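Local coordinates for AAEL008620-PA odorant-binding protein (Aedes aegypti, PDB 5V13) that binds juvenile hormone specifically in the mosquito hemolymph, as a secreted, mainly helical member of the odorant-binding protein family, at residues B[111-115]-B[127-131]; B[188-194]-B[239-243]; B[20-24]-B[89-94]. The contacts are given in a common frame with arbitrary orientation. Residues are numbered along the deposited sequence.

How the contacts relate
All three contacts are partly buried, share no segment and do not touch one another. Contacts 1 and 3 belong to the hormone-binding part of the chain. Their helices 84-94 and 99-113 follow each other, and the contact centres are about 19 Å apart. Contact 2 lies across the chain's centre from contact 1, about 39 Å between centres, and joins two helices far from the hormone. Contact 1 runs from exposed Thr131 to buried Tyr129, which bonds the ligand, and adds a lysine-to-carbonyl hydrogen bond and a water bridge. Contact 2 has a buried apolar centre, Leu193, Ala239 and Tyr243, beside weak arginine bonds. Contact 3 ties an extended loop to a helix through one glutamine side chain.

Contact 1 (B[111-115]-B[127-131]); sequences PMLAG and NKYAT. With JH3 (methyl (2E,6E)-9-[(2R)-3,3-dimethyloxiran-2-yl]-3,7-dimethylnona-2,6-dienoate), chain E.
Residues 111-113 end helix 99-113, which is kinked at Pro111. Residues 127-131 lie within helix 122-135. The closest CA pairs are Met112-Thr131 at 6.7 Å and Leu113-Tyr129 at 6.6 Å. Met112 is m,t,t; its SD meets Thr131 CG2 at 3.9 Å. A water lies 2.9 Å from Met112 O and 2.7 Å from Lys128 O and bridges the two carbonyls. Leu113 is m,t and buried. Leu113 CD2 touches the edge of the Tyr129 ring, 4.0 Å from Tyr129 CD1. Ala114 leaves helical geometry at phi/psi -70/152. Its carbonyl accepts a hydrogen bond across the segments, Lys128 NZ to Ala114 O at 2.7 Å. The lysine starts t,p and reaches over to the end of the helix. Gly115 has phi/psi 122/135, where a CB would crowd the preceding carbonyl and Lys128 NZ. The CA-to-CB bond of Tyr129 points away from 111-115. With chi1 t, Tyr129 OH donates to the epoxide oxygen JH3 O3 at 2.7 Å. Phe82 and Tyr133 meet its ring. This is a helix end whose following carbonyl is bonded by a lysine of helix 122-135, packed behind the juvenile hormone pocket of a PBP/GOBP-type helical domain.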
ATOM      1  N   PRO B 111     -12.028  15.004  32.669  1.00 18.77           N
ATOM      2  CA  PRO B 111     -12.267  16.252  33.414  1.00 22.68           C
ATOM      3  C   PRO B 111     -12.343  17.488  32.531  1.00 26.46           C
ATOM      4  O   PRO B 111     -13.187  18.359  32.785  1.00 21.13           O
ATOM      5  CB  PRO B 111     -11.097  16.316  34.413  1.00 23.74           C
ATOM      6  CG  PRO B 111     -10.120  15.307  33.986  1.00 24.84           C
ATOM      7  CD  PRO B 111     -10.865  14.264  33.201  1.00 23.41           C
ATOM      8  N   MET B 112     -11.519  17.581  31.481  1.00 20.67           N
ATOM      9  CA  MET B 112     -11.535  18.782  30.644  1.00 16.37           C
ATOM     10  C   MET B 112     -12.688  18.805  29.641  1.00 20.78           C
ATOM     11  O   MET B 112     -13.120  19.889  29.235  1.00 26.14           O
ATOM     12  CB  MET B 112     -10.211  18.917  29.901  1.00 19.01           C
ATOM     13  CG  MET B 112      -9.062  19.337  30.800  1.00 22.91           C
ATOM     14  SD  MET B 112      -7.516  19.432  29.895  1.00 22.28           S
ATOM     15  CE  MET B 112      -6.425  20.005  31.196  1.00 22.50           C
ATOM     16  N   LEU B 113     -13.204  17.654  29.219  1.00 17.15           N
ATOM     17  CA  LEU B 113     -14.261  17.632  28.208  1.00 16.22           C
ATOM     18  C   LEU B 113     -15.648  17.338  28.765  1.00 26.82           C
ATOM     19  O   LEU B 113     -16.624  17.409  28.009  1.00 31.44           O
ATOM     20  CB  LEU B 113     -13.921  16.619  27.117  1.00 16.74           C
ATOM     21  CG  LEU B 113     -12.737  17.029  26.256  1.00 18.15           C
ATOM     22  CD1 LEU B 113     -12.296  15.866  25.393  1.00 21.64           C
ATOM     23  CD2 LEU B 113     -13.078  18.291  25.392  1.00 17.12           C
ATOM     24  N   ALA B 114     -15.763  17.028  30.053  1.00 34.25           N
ATOM     25  CA  ALA B 114     -17.039  16.616  30.623  1.00 39.90           C
ATOM     26  C   ALA B 114     -18.020  17.777  30.689  1.00 36.18           C
ATOM     27  O   ALA B 114     -17.636  18.943  30.819  1.00 37.47           O
ATOM     28  CB  ALA B 114     -16.850  16.052  32.030  1.00 41.85           C
ATOM     29  N   GLY B 115     -19.304  17.437  30.618  1.00 41.44           N
ATOM     30  CA  GLY B 115     -20.357  18.413  30.813  1.00 37.81           C
ATOM     31  C   GLY B 115     -21.286  18.524  29.624  1.00 33.60           C
ATOM     32  O   GLY B 115     -20.835  18.578  28.478  1.00 36.39           O
ATOM     33  N   ASN B 127     -15.657  26.620  22.669  1.00 19.72           N
ATOM     34  CA  ASN B 127     -15.191  27.006  24.000  1.00 20.42           C
ATOM     35  C   ASN B 127     -15.019  25.803  24.920  1.00 23.06           C
ATOM     36  O   ASN B 127     -14.099  25.775  25.749  1.00 18.99           O
ATOM     37  CB  ASN B 127     -16.155  28.013  24.608  1.00 20.88           C
ATOM     38  CG  ASN B 127     -16.010  29.361  23.975  1.00 25.94           C
ATOM     39  OD1 ASN B 127     -15.026  29.618  23.273  1.00 26.64           O
ATOM     40  ND2 ASN B 127     -16.972  30.234  24.208  1.00 29.75           N
ATOM     41  N   LYS B 128     -15.891  24.802  24.794  1.00 15.62           N
ATOM     42  CA  LYS B 128     -15.765  23.620  25.639  1.00 18.72           C
ATOM     43  C   LYS B 128     -14.513  22.822  25.285  1.00 16.84           C
ATOM     44  O   LYS B 128     -13.857  22.265  26.171  1.00 21.21           O
ATOM     45  CB  LYS B 128     -17.037  22.768  25.518  1.00 17.09           C
ATOM     46  CG  LYS B 128     -16.993  21.414  26.244  1.00 16.50           C
ATOM     47  CD  LYS B 128     -16.574  21.573  27.716  1.00 28.10           C
ATOM     48  CE  LYS B 128     -17.752  21.468  28.667  1.00 44.08           C
ATOM     49  NZ  LYS B 128     -17.320  21.532  30.099  1.00 46.56           N
ATOM     50  N   TYR B 129     -14.136  22.809  24.010  1.00 17.14           N
ATOM     51  CA  TYR B 129     -12.952  22.082  23.555  1.00 13.42           C
ATOM     52  C   TYR B 129     -11.642  22.780  23.927  1.00 14.07           C
ATOM     53  O   TYR B 129     -10.583  22.136  23.925  1.00 15.65           O
ATOM     54  CB  TYR B 129     -13.061  21.926  22.042  1.00 17.14           C
ATOM     55  CG  TYR B 129     -12.111  20.964  21.353  1.00 12.87           C
ATOM     56  CD1 TYR B 129     -11.959  19.653  21.794  1.00 13.74           C
ATOM     57  CD2 TYR B 129     -11.438  21.351  20.204  1.00 13.53           C
ATOM     58  CE1 TYR B 129     -11.105  18.762  21.122  1.00 12.65           C
ATOM     59  CE2 TYR B 129     -10.597  20.489  19.543  1.00 11.47           C
ATOM     60  CZ  TYR B 129     -10.435  19.198  20.002  1.00 17.29           C
ATOM     61  OH  TYR B 129      -9.609  18.339  19.318  1.00 13.07           O
ATOM     62  N   ALA B 130     -11.687  24.079  24.239  1.00 16.71           N
ATOM     63  CA  ALA B 130     -10.492  24.921  24.146  1.00 19.39           C
ATOM     64  C   ALA B 130      -9.376  24.463  25.083  1.00 20.51           C
ATOM     65  O   ALA B 130      -8.217  24.352  24.663  1.00 18.66           O
ATOM     66  CB  ALA B 130     -10.864  26.381  24.418  1.00 22.31           C
ATOM     67  N   THR B 131      -9.699  24.189  26.358  1.00 16.05           N
ATOM     68  CA  THR B 131      -8.652  23.855  27.330  1.00 18.98           C
ATOM     69  C   THR B 131      -7.955  22.547  26.964  1.00 17.65           C
ATOM     70  O   THR B 131      -6.719  22.458  26.963  1.00 22.19           O
ATOM     71  CB  THR B 131      -9.237  23.766  28.745  1.00 22.58           C
ATOM     72  OG1 THR B 131      -9.717  25.053  29.165  1.00 19.27           O
ATOM     73  CG2 THR B 131      -8.176  23.308  29.737  1.00 16.96           C
TER
HETATM   74  C1  JH3 E 301      -6.441  19.728   6.255  1.00 19.20           C
HETATM   75  O2  JH3 E 301      -5.325  19.239   6.248  1.00 26.63           O
HETATM   76  O1  JH3 E 301      -7.148  19.812   5.003  1.00 26.28           O
HETATM   77  CM  JH3 E 301      -6.546  19.248   3.836  1.00 26.40           C
HETATM   78  C2  JH3 E 301      -7.129  20.220   7.463  1.00 17.52           C
HETATM   79  C3  JH3 E 301      -6.652  20.256   8.710  1.00 12.87           C
HETATM   80  C3' JH3 E 301      -5.277  19.790   9.100  1.00 17.41           C
HETATM   81  C4  JH3 E 301      -7.585  20.790   9.770  1.00 13.64           C
HETATM   82  C5  JH3 E 301      -7.492  19.904  11.009  1.00 16.25           C
HETATM   83  C6  JH3 E 301      -8.708  20.131  11.879  1.00 14.03           C
HETATM   84  C7  JH3 E 301      -8.714  20.974  12.921  1.00 15.23           C
HETATM   85  C7' JH3 E 301      -7.495  21.789  13.264  1.00 16.95           C
HETATM   86  C8  JH3 E 301      -9.996  21.111  13.730  1.00 19.48           C
HETATM   87  C9  JH3 E 301      -9.818  20.648  15.186  1.00 18.61           C
HETATM   88  CA  JH3 E 301      -9.180  19.265  15.289  1.00 16.96           C
HETATM   89  O3  JH3 E 301      -9.162  18.743  16.637  1.00 16.80           O
HETATM   90  CB  JH3 E 301     -10.113  18.147  15.752  1.00 17.52           C
HETATM   91  CB' JH3 E 301      -9.752  16.786  15.147  1.00 14.96           C
HETATM   92  CC  JH3 E 301     -11.555  18.459  16.124  1.00 20.65           C
HETATM   93  O   HOH W   1     -11.557  21.465  27.299  1.00 17.34           O

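Contact 2 (B[188-194]-B[239-243]); sequences PPEAFLD and ARQLY
Arg240 provides the polar link between the segments. Arg240 NH1 and Arg240 NH2 both donate to Pro188 O, at 2.9 Å and 3.0 Å, but both bonds are weak because the angles are near 125°. The motif is a crossed pair of helices, the start of helix 190-199 against the start of helix 239-247. The short axes of 190-194 and 239-243 approach to 9.0 Å at a signed crossing angle of 76°. Pro188 and Pro189 are extended, with psi near 155°, and Pro189 is the N-cap residue. Pro189 O accepts the bond from Leu193 N at 3.1 Å. The closest CA pairs are Glu190-Arg240 at 5.6 Å and Asp194-Ala239 at 5.1 Å. The Arg240 side chain runs t,p,p, which folds its guanidinium back over the start of the first helix. Leu193 CD1 lies over one guanidinium face, 4.0 Å from Arg240 NH1.

Packing spreads from there. Leu193 is m,t and points toward the second helix; its CB is 4.2 Å from Ala239 CB. Ala239 is small enough to let the backbones close in, and its CB also lies 3.6 Å from Asp194 N and 3.5 Å from Glu190 OE1. The Asp194 carboxylate turns to Arg198 in a salt bridge. Phe179 and Trp181 also pack on Pro188. Tyr243, chi1 t, points toward the first segment, and its OH is hydrogen-bonded to Arg247. Pro188 CD lies 3.7 Å from Tyr243 CZ, and Leu193 CD2 meets Tyr243 CD1 at 3.6 Å.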
ATOM      1  N   PRO B 188     -26.391  -6.579  -6.603  1.00 38.92           N
ATOM      2  CA  PRO B 188     -25.179  -6.737  -5.785  1.00 32.65           C
ATOM      3  C   PRO B 188     -25.507  -7.232  -4.385  1.00 33.25           C
ATOM      4  O   PRO B 188     -26.639  -7.071  -3.906  1.00 38.17           O
ATOM      5  CB  PRO B 188     -24.592  -5.317  -5.754  1.00 30.81           C
ATOM      6  CG  PRO B 188     -25.183  -4.624  -6.942  1.00 31.51           C
ATOM      7  CD  PRO B 188     -26.565  -5.198  -7.083  1.00 33.71           C
ATOM      8  N   PRO B 189     -24.537  -7.828  -3.689  1.00 29.14           N
ATOM      9  CA  PRO B 189     -24.782  -8.260  -2.306  1.00 24.45           C
ATOM     10  C   PRO B 189     -24.943  -7.074  -1.369  1.00 24.22           C
ATOM     11  O   PRO B 189     -24.345  -6.015  -1.565  1.00 20.32           O
ATOM     12  CB  PRO B 189     -23.525  -9.064  -1.947  1.00 27.87           C
ATOM     13  CG  PRO B 189     -22.699  -9.143  -3.221  1.00 31.16           C
ATOM     14  CD  PRO B 189     -23.139  -8.035  -4.098  1.00 28.66           C
ATOM     15  N   GLU B 190     -25.718  -7.295  -0.300  1.00 27.23           N
ATOM     16  CA  GLU B 190     -26.005  -6.226   0.654  1.00 26.93           C
ATOM     17  C   GLU B 190     -24.733  -5.688   1.315  1.00 21.49           C
ATOM     18  O   GLU B 190     -24.634  -4.488   1.595  1.00 21.22           O
ATOM     19  CB  GLU B 190     -26.991  -6.739   1.708  1.00 34.63           C
ATOM     20  CG  GLU B 190     -27.678  -5.657   2.528  1.00 51.28           C
ATOM     21  CD  GLU B 190     -26.937  -5.339   3.813  1.00 68.53           C
ATOM     22  OE1 GLU B 190     -26.558  -4.165   4.017  1.00 72.32           O
ATOM     23  OE2 GLU B 190     -26.733  -6.267   4.624  1.00 76.36           O
ATOM     24  N   ALA B 191     -23.751  -6.552   1.585  1.00 22.52           N
ATOM     25  CA  ALA B 191     -22.529  -6.060   2.219  1.00 23.91           C
ATOM     26  C   ALA B 191     -21.764  -5.114   1.298  1.00 18.91           C
ATOM     27  O   ALA B 191     -21.155  -4.142   1.764  1.00 21.87           O
ATOM     28  CB  ALA B 191     -21.642  -7.230   2.645  1.00 25.14           C
ATOM     29  N   PHE B 192     -21.774  -5.380  -0.010  1.00 20.85           N
ATOM     30  CA  PHE B 192     -21.116  -4.478  -0.953  1.00 18.60           C
ATOM     31  C   PHE B 192     -21.844  -3.143  -1.028  1.00 19.65           C
ATOM     32  O   PHE B 192     -21.216  -2.082  -0.936  1.00 18.99           O
ATOM     33  CB  PHE B 192     -21.030  -5.129  -2.337  1.00 20.26           C
ATOM     34  CG  PHE B 192     -20.710  -4.167  -3.446  1.00 19.44           C
ATOM     35  CD1 PHE B 192     -19.412  -3.708  -3.642  1.00 18.63           C
ATOM     36  CD2 PHE B 192     -21.702  -3.739  -4.318  1.00 20.88           C
ATOM     37  CE1 PHE B 192     -19.113  -2.830  -4.674  1.00 21.44           C
ATOM     38  CE2 PHE B 192     -21.412  -2.862  -5.353  1.00 19.38           C
ATOM     39  CZ  PHE B 192     -20.117  -2.398  -5.531  1.00 23.36           C
ATOM     40  N   LEU B 193     -23.174  -3.178  -1.170  1.00 15.42           N
ATOM     41  CA  LEU B 193     -23.957  -1.940  -1.204  1.00 18.47           C
ATOM     42  C   LEU B 193     -23.733  -1.113   0.056  1.00 18.30           C
ATOM     43  O   LEU B 193     -23.555   0.112  -0.011  1.00 15.30           O
ATOM     44  CB  LEU B 193     -25.445  -2.257  -1.381  1.00 18.08           C
ATOM     45  CG  LEU B 193     -25.804  -2.929  -2.712  1.00 21.50           C
ATOM     46  CD1 LEU B 193     -27.246  -3.438  -2.714  1.00 22.52           C
ATOM     47  CD2 LEU B 193     -25.545  -1.973  -3.881  1.00 16.61           C
ATOM     48  N   ASP B 194     -23.753  -1.761   1.219  1.00 21.19           N
ATOM     49  CA  ASP B 194     -23.547  -1.038   2.469  1.00 21.94           C
ATOM     50  C   ASP B 194     -22.184  -0.358   2.492  1.00 19.55           C
ATOM     51  O   ASP B 194     -22.069   0.812   2.890  1.00 18.92           O
ATOM     52  CB  ASP B 194     -23.698  -1.997   3.652  1.00 20.63           C
ATOM     53  CG  ASP B 194     -23.726  -1.278   4.987  1.00 30.18           C
ATOM     54  OD1 ASP B 194     -24.655  -0.477   5.213  1.00 31.67           O
ATOM     55  OD2 ASP B 194     -22.814  -1.516   5.805  1.00 37.83           O
ATOM     56  N   ALA B 239     -29.253  -1.036   3.499  1.00 31.51           N
ATOM     57  CA  ALA B 239     -28.593  -0.702   2.241  1.00 26.31           C
ATOM     58  C   ALA B 239     -29.340  -1.278   1.049  1.00 24.67           C
ATOM     59  O   ALA B 239     -29.428  -0.637  -0.007  1.00 24.22           O
ATOM     60  CB  ALA B 239     -27.149  -1.202   2.256  1.00 25.14           C
ATOM     61  N   ARG B 240     -29.876  -2.490   1.193  1.00 22.25           N
ATOM     62  CA  ARG B 240     -30.658  -3.091   0.119  1.00 26.35           C
ATOM     63  C   ARG B 240     -31.899  -2.262  -0.190  1.00 30.99           C
ATOM     64  O   ARG B 240     -32.239  -2.054  -1.363  1.00 29.35           O
ATOM     65  CB  ARG B 240     -31.040  -4.523   0.498  1.00 30.28           C
ATOM     66  CG  ARG B 240     -32.052  -5.189  -0.416  1.00 44.23           C
ATOM     67  CD  ARG B 240     -31.396  -5.742  -1.670  1.00 53.06           C
ATOM     68  NE  ARG B 240     -30.402  -6.768  -1.361  1.00 56.07           N
ATOM     69  CZ  ARG B 240     -29.503  -7.213  -2.231  1.00 59.15           C
ATOM     70  NH1 ARG B 240     -29.477  -6.721  -3.463  1.00 54.11           N
ATOM     71  NH2 ARG B 240     -28.631  -8.147  -1.871  1.00 62.52           N
ATOM     72  N   GLN B 241     -32.580  -1.766   0.849  1.00 29.08           N
ATOM     73  CA  GLN B 241     -33.808  -1.001   0.640  1.00 29.63           C
ATOM     74  C   GLN B 241     -33.535   0.304  -0.091  1.00 21.10           C
ATOM     75  O   GLN B 241     -34.308   0.700  -0.972  1.00 22.95           O
ATOM     76  CB  GLN B 241     -34.499  -0.713   1.975  1.00 36.87           C
ATOM     77  CG  GLN B 241     -35.210  -1.911   2.587  1.00 44.88           C
ATOM     78  CD  GLN B 241     -34.258  -3.047   2.898  1.00 48.49           C
ATOM     79  OE1 GLN B 241     -33.215  -2.846   3.536  1.00 46.57           O
ATOM     80  NE2 GLN B 241     -34.590  -4.242   2.422  1.00 49.17           N
ATOM     81  N   LEU B 242     -32.461   1.002   0.275  1.00 23.22           N
ATOM     82  CA  LEU B 242     -32.130   2.239  -0.425  1.00 23.32           C
ATOM     83  C   LEU B 242     -31.782   1.964  -1.884  1.00 24.93           C
ATOM     84  O   LEU B 242     -32.262   2.653  -2.793  1.00 23.11           O
ATOM     85  CB  LEU B 242     -30.977   2.944   0.274  1.00 19.44           C
ATOM     86  CG  LEU B 242     -30.468   4.215  -0.413  1.00 17.43           C
ATOM     87  CD1 LEU B 242     -31.605   5.218  -0.561  1.00 21.62           C
ATOM     88  CD2 LEU B 242     -29.327   4.791   0.411  1.00 18.44           C
ATOM     89  N   TYR B 243     -30.945   0.954  -2.122  1.00 20.65           N
ATOM     90  CA  TYR B 243     -30.583   0.583  -3.487  1.00 19.64           C
ATOM     91  C   TYR B 243     -31.818   0.241  -4.314  1.00 19.45           C
ATOM     92  O   TYR B 243     -31.994   0.762  -5.423  1.00 19.85           O
ATOM     93  CB  TYR B 243     -29.597  -0.585  -3.466  1.00 23.67           C
ATOM     94  CG  TYR B 243     -29.290  -1.148  -4.841  1.00 21.55           C
ATOM     95  CD1 TYR B 243     -28.326  -0.566  -5.653  1.00 19.91           C
ATOM     96  CD2 TYR B 243     -29.983  -2.253  -5.328  1.00 26.34           C
ATOM     97  CE1 TYR B 243     -28.047  -1.084  -6.920  1.00 17.76           C
ATOM     98  CE2 TYR B 243     -29.717  -2.775  -6.582  1.00 26.26           C
ATOM     99  CZ  TYR B 243     -28.747  -2.191  -7.369  1.00 23.11           C
ATOM    100  OH  TYR B 243     -28.485  -2.711  -8.613  1.00 28.07           O
TER

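Contact 3 (B[20-24]-B[89-94]); sequences EWQPR and LQAESF
Residues 21-24 are extended, with phi from -50 to -103° and psi from 126 to 153°. Residues 89-94 form the last turns of helix 84-94, and Phe94 ends it at phi/psi -129/3. The closest CA pair is Pro23-Gln90 at 5.0 Å. Gln90 joins the two segments with its side-chain amide. Its rotamer starts t,p. Arg24 N donates to Gln90 OE1 at 2.8 Å, and Gln90 NE2 donates to Arg24 O at 3.1 Å. One amide thus pairs with both backbone polar groups of Arg24, much as a neighbouring strand would. Pro23 points toward the helix. Pro23 CD touches Leu89 CD2 at 3.8 Å, Pro23 CG meets Ser93 CB at 3.9 Å and Pro23 CB lies 3.9 Å from Phe94 CE2. Leu89 is t,p; its CD2 also sits at the edge of the Trp21 ring, 3.9 Å from Trp21 CE3. The end of Arg24 leads away from the helix and folds back on its own segment, with Arg24 NH2 donating to Gln22 O at 2.8 Å. Arg24 NH1 forms a salt bridge to Glu205. Trp21 NE1 bonds to Leu72 O. The contact packs the loop before helix 26-38 against helix 84-94, while Phe94 packs on helix 151-158 and Ala91 on helix 99-113.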
ATOM      1  N   GLU B  20     -19.994   0.019  17.549  1.00 28.86           N
ATOM      2  CA  GLU B  20     -19.071   0.706  18.453  1.00 20.43           C
ATOM      3  C   GLU B  20     -18.156   1.612  17.641  1.00 22.14           C
ATOM      4  O   GLU B  20     -17.626   1.205  16.597  1.00 22.19           O
ATOM      5  CB  GLU B  20     -18.242  -0.296  19.272  1.00 26.23           C
ATOM      6  N   TRP B  21     -17.988   2.843  18.128  1.00 20.25           N
ATOM      7  CA  TRP B  21     -17.139   3.833  17.473  1.00 20.73           C
ATOM      8  C   TRP B  21     -15.697   3.354  17.401  1.00 17.44           C
ATOM      9  O   TRP B  21     -15.088   3.022  18.421  1.00 17.44           O
ATOM     10  CB  TRP B  21     -17.213   5.146  18.249  1.00 16.04           C
ATOM     11  CG  TRP B  21     -16.486   6.321  17.631  1.00 13.65           C
ATOM     12  CD1 TRP B  21     -17.020   7.296  16.820  1.00 12.91           C
ATOM     13  CD2 TRP B  21     -15.112   6.680  17.837  1.00 16.44           C
ATOM     14  NE1 TRP B  21     -16.044   8.229  16.491  1.00 17.04           N
ATOM     15  CE2 TRP B  21     -14.869   7.875  17.111  1.00 14.59           C
ATOM     16  CE3 TRP B  21     -14.059   6.100  18.558  1.00 15.31           C
ATOM     17  CZ2 TRP B  21     -13.614   8.491  17.085  1.00 15.21           C
ATOM     18  CZ3 TRP B  21     -12.820   6.715  18.544  1.00 10.45           C
ATOM     19  CH2 TRP B  21     -12.603   7.899  17.800  1.00  9.94           C
ATOM     20  N   GLN B  22     -15.136   3.345  16.181  1.00 17.13           N
ATOM     21  CA  GLN B  22     -13.764   2.915  15.987  1.00 13.80           C
ATOM     22  C   GLN B  22     -12.859   4.124  15.790  1.00 15.93           C
ATOM     23  O   GLN B  22     -13.311   5.163  15.299  1.00 13.51           O
ATOM     24  CB  GLN B  22     -13.649   1.991  14.764  1.00 16.96           C
ATOM     25  CG  GLN B  22     -14.411   0.673  14.917  1.00 22.39           C
ATOM     26  CD  GLN B  22     -13.946  -0.086  16.127  1.00 28.23           C
ATOM     27  OE1 GLN B  22     -12.767  -0.435  16.234  1.00 28.59           O
ATOM     28  NE2 GLN B  22     -14.860  -0.327  17.071  1.00 32.83           N
ATOM     29  N   PRO B  23     -11.575   4.000  16.140  1.00 20.39           N
ATOM     30  CA  PRO B  23     -10.620   5.082  15.859  1.00 19.99           C
ATOM     31  C   PRO B  23     -10.711   5.533  14.408  1.00 16.24           C
ATOM     32  O   PRO B  23     -10.843   4.715  13.490  1.00 13.13           O
ATOM     33  CB  PRO B  23      -9.256   4.440  16.163  1.00 14.12           C
ATOM     34  CG  PRO B  23      -9.572   3.380  17.164  1.00 15.11           C
ATOM     35  CD  PRO B  23     -10.924   2.842  16.775  1.00 16.23           C
ATOM     36  N   ARG B  24     -10.687   6.854  14.211  1.00  8.99           N
ATOM     37  CA  ARG B  24     -10.804   7.423  12.878  1.00  9.42           C
ATOM     38  C   ARG B  24      -9.590   7.042  12.041  1.00  9.86           C
ATOM     39  O   ARG B  24      -8.448   7.239  12.466  1.00 11.98           O
ATOM     40  CB  ARG B  24     -10.913   8.949  12.967  1.00  9.45           C
ATOM     41  CG  ARG B  24     -12.101   9.472  13.836  1.00 10.98           C
ATOM     42  CD  ARG B  24     -13.471   9.063  13.274  1.00 11.89           C
ATOM     43  NE  ARG B  24     -13.946   7.750  13.721  1.00 12.70           N
ATOM     44  CZ  ARG B  24     -15.179   7.297  13.495  1.00 17.97           C
ATOM     45  NH1 ARG B  24     -16.052   8.051  12.835  1.00 14.93           N
ATOM     46  NH2 ARG B  24     -15.555   6.105  13.940  1.00 14.90           N
ATOM     47  N   LEU B  89      -9.509   6.556  22.969  1.00 16.39           N
ATOM     48  CA  LEU B  89      -9.363   5.416  22.076  1.00 17.97           C
ATOM     49  C   LEU B  89      -8.532   5.788  20.856  1.00 17.44           C
ATOM     50  O   LEU B  89      -7.723   4.983  20.376  1.00 16.88           O
ATOM     51  CB  LEU B  89     -10.744   4.879  21.682  1.00 21.12           C
ATOM     52  CG  LEU B  89     -10.791   3.457  21.111  1.00 23.06           C
ATOM     53  CD1 LEU B  89     -10.487   2.379  22.184  1.00 22.72           C
ATOM     54  CD2 LEU B  89     -12.124   3.196  20.406  1.00 15.77           C
ATOM     55  N   GLN B  90      -8.689   7.023  20.359  1.00 14.46           N
ATOM     56  CA  GLN B  90      -7.863   7.484  19.246  1.00 14.39           C
ATOM     57  C   GLN B  90      -6.392   7.544  19.635  1.00 15.30           C
ATOM     58  O   GLN B  90      -5.520   7.144  18.853  1.00 16.89           O
ATOM     59  CB  GLN B  90      -8.324   8.864  18.771  1.00 14.32           C
ATOM     60  CG  GLN B  90      -7.687   9.328  17.452  1.00 11.38           C
ATOM     61  CD  GLN B  90      -8.353   8.690  16.234  1.00 12.47           C
ATOM     62  OE1 GLN B  90      -9.501   8.258  16.300  1.00 11.72           O
ATOM     63  NE2 GLN B  90      -7.623   8.616  15.117  1.00 15.21           N
ATOM     64  N   ALA B  91      -6.095   8.059  20.828  1.00 13.36           N
ATOM     65  CA  ALA B  91      -4.704   8.155  21.258  1.00 16.06           C
ATOM     66  C   ALA B  91      -4.089   6.776  21.453  1.00 19.78           C
ATOM     67  O   ALA B  91      -2.929   6.549  21.090  1.00 17.51           O
ATOM     68  CB  ALA B  91      -4.603   8.967  22.545  1.00 12.72           C
ATOM     69  N   GLU B  92      -4.852   5.838  22.012  1.00 14.51           N
ATOM     70  CA  GLU B  92      -4.321   4.491  22.211  1.00 19.65           C
ATOM     71  C   GLU B  92      -3.968   3.815  20.891  1.00 20.71           C
ATOM     72  O   GLU B  92      -3.011   3.033  20.826  1.00 21.19           O
ATOM     73  CB  GLU B  92      -5.328   3.655  22.998  1.00 17.74           C
ATOM     74  CG  GLU B  92      -5.473   4.105  24.445  1.00 21.21           C
ATOM     75  CD  GLU B  92      -6.564   3.358  25.215  1.00 34.74           C
ATOM     76  OE1 GLU B  92      -6.574   3.438  26.467  1.00 31.54           O
ATOM     77  OE2 GLU B  92      -7.424   2.715  24.576  1.00 38.05           O
ATOM     78  N   SER B  93      -4.716   4.107  19.828  1.00 20.22           N
ATOM     79  CA  SER B  93      -4.461   3.471  18.544  1.00 23.47           C
ATOM     80  C   SER B  93      -3.332   4.141  17.771  1.00 25.03           C
ATOM     81  O   SER B  93      -2.586   3.455  17.062  1.00 24.99           O
ATOM     82  CB  SER B  93      -5.737   3.461  17.696  1.00 25.50           C
ATOM     83  OG  SER B  93      -5.469   2.956  16.395  1.00 27.48           O
ATOM     84  N   PHE B  94      -3.191   5.468  17.873  1.00 22.52           N
ATOM     85  CA  PHE B  94      -2.367   6.207  16.918  1.00 23.36           C
ATOM     86  C   PHE B  94      -1.327   7.153  17.510  1.00 26.38           C
ATOM     87  O   PHE B  94      -0.660   7.852  16.739  1.00 29.49           O
ATOM     88  CB  PHE B  94      -3.246   7.022  15.957  1.00 19.12           C
ATOM     89  CG  PHE B  94      -4.029   6.179  14.965  1.00 15.65           C
ATOM     90  CD1 PHE B  94      -3.373   5.390  14.029  1.00 17.92           C
ATOM     91  CD2 PHE B  94      -5.414   6.192  14.965  1.00 17.37           C
ATOM     92  CE1 PHE B  94      -4.089   4.604  13.128  1.00 20.20           C
ATOM     93  CE2 PHE B  94      -6.141   5.432  14.058  1.00 20.48           C
ATOM     94  CZ  PHE B  94      -5.473   4.633  13.132  1.00 20.33           C
TER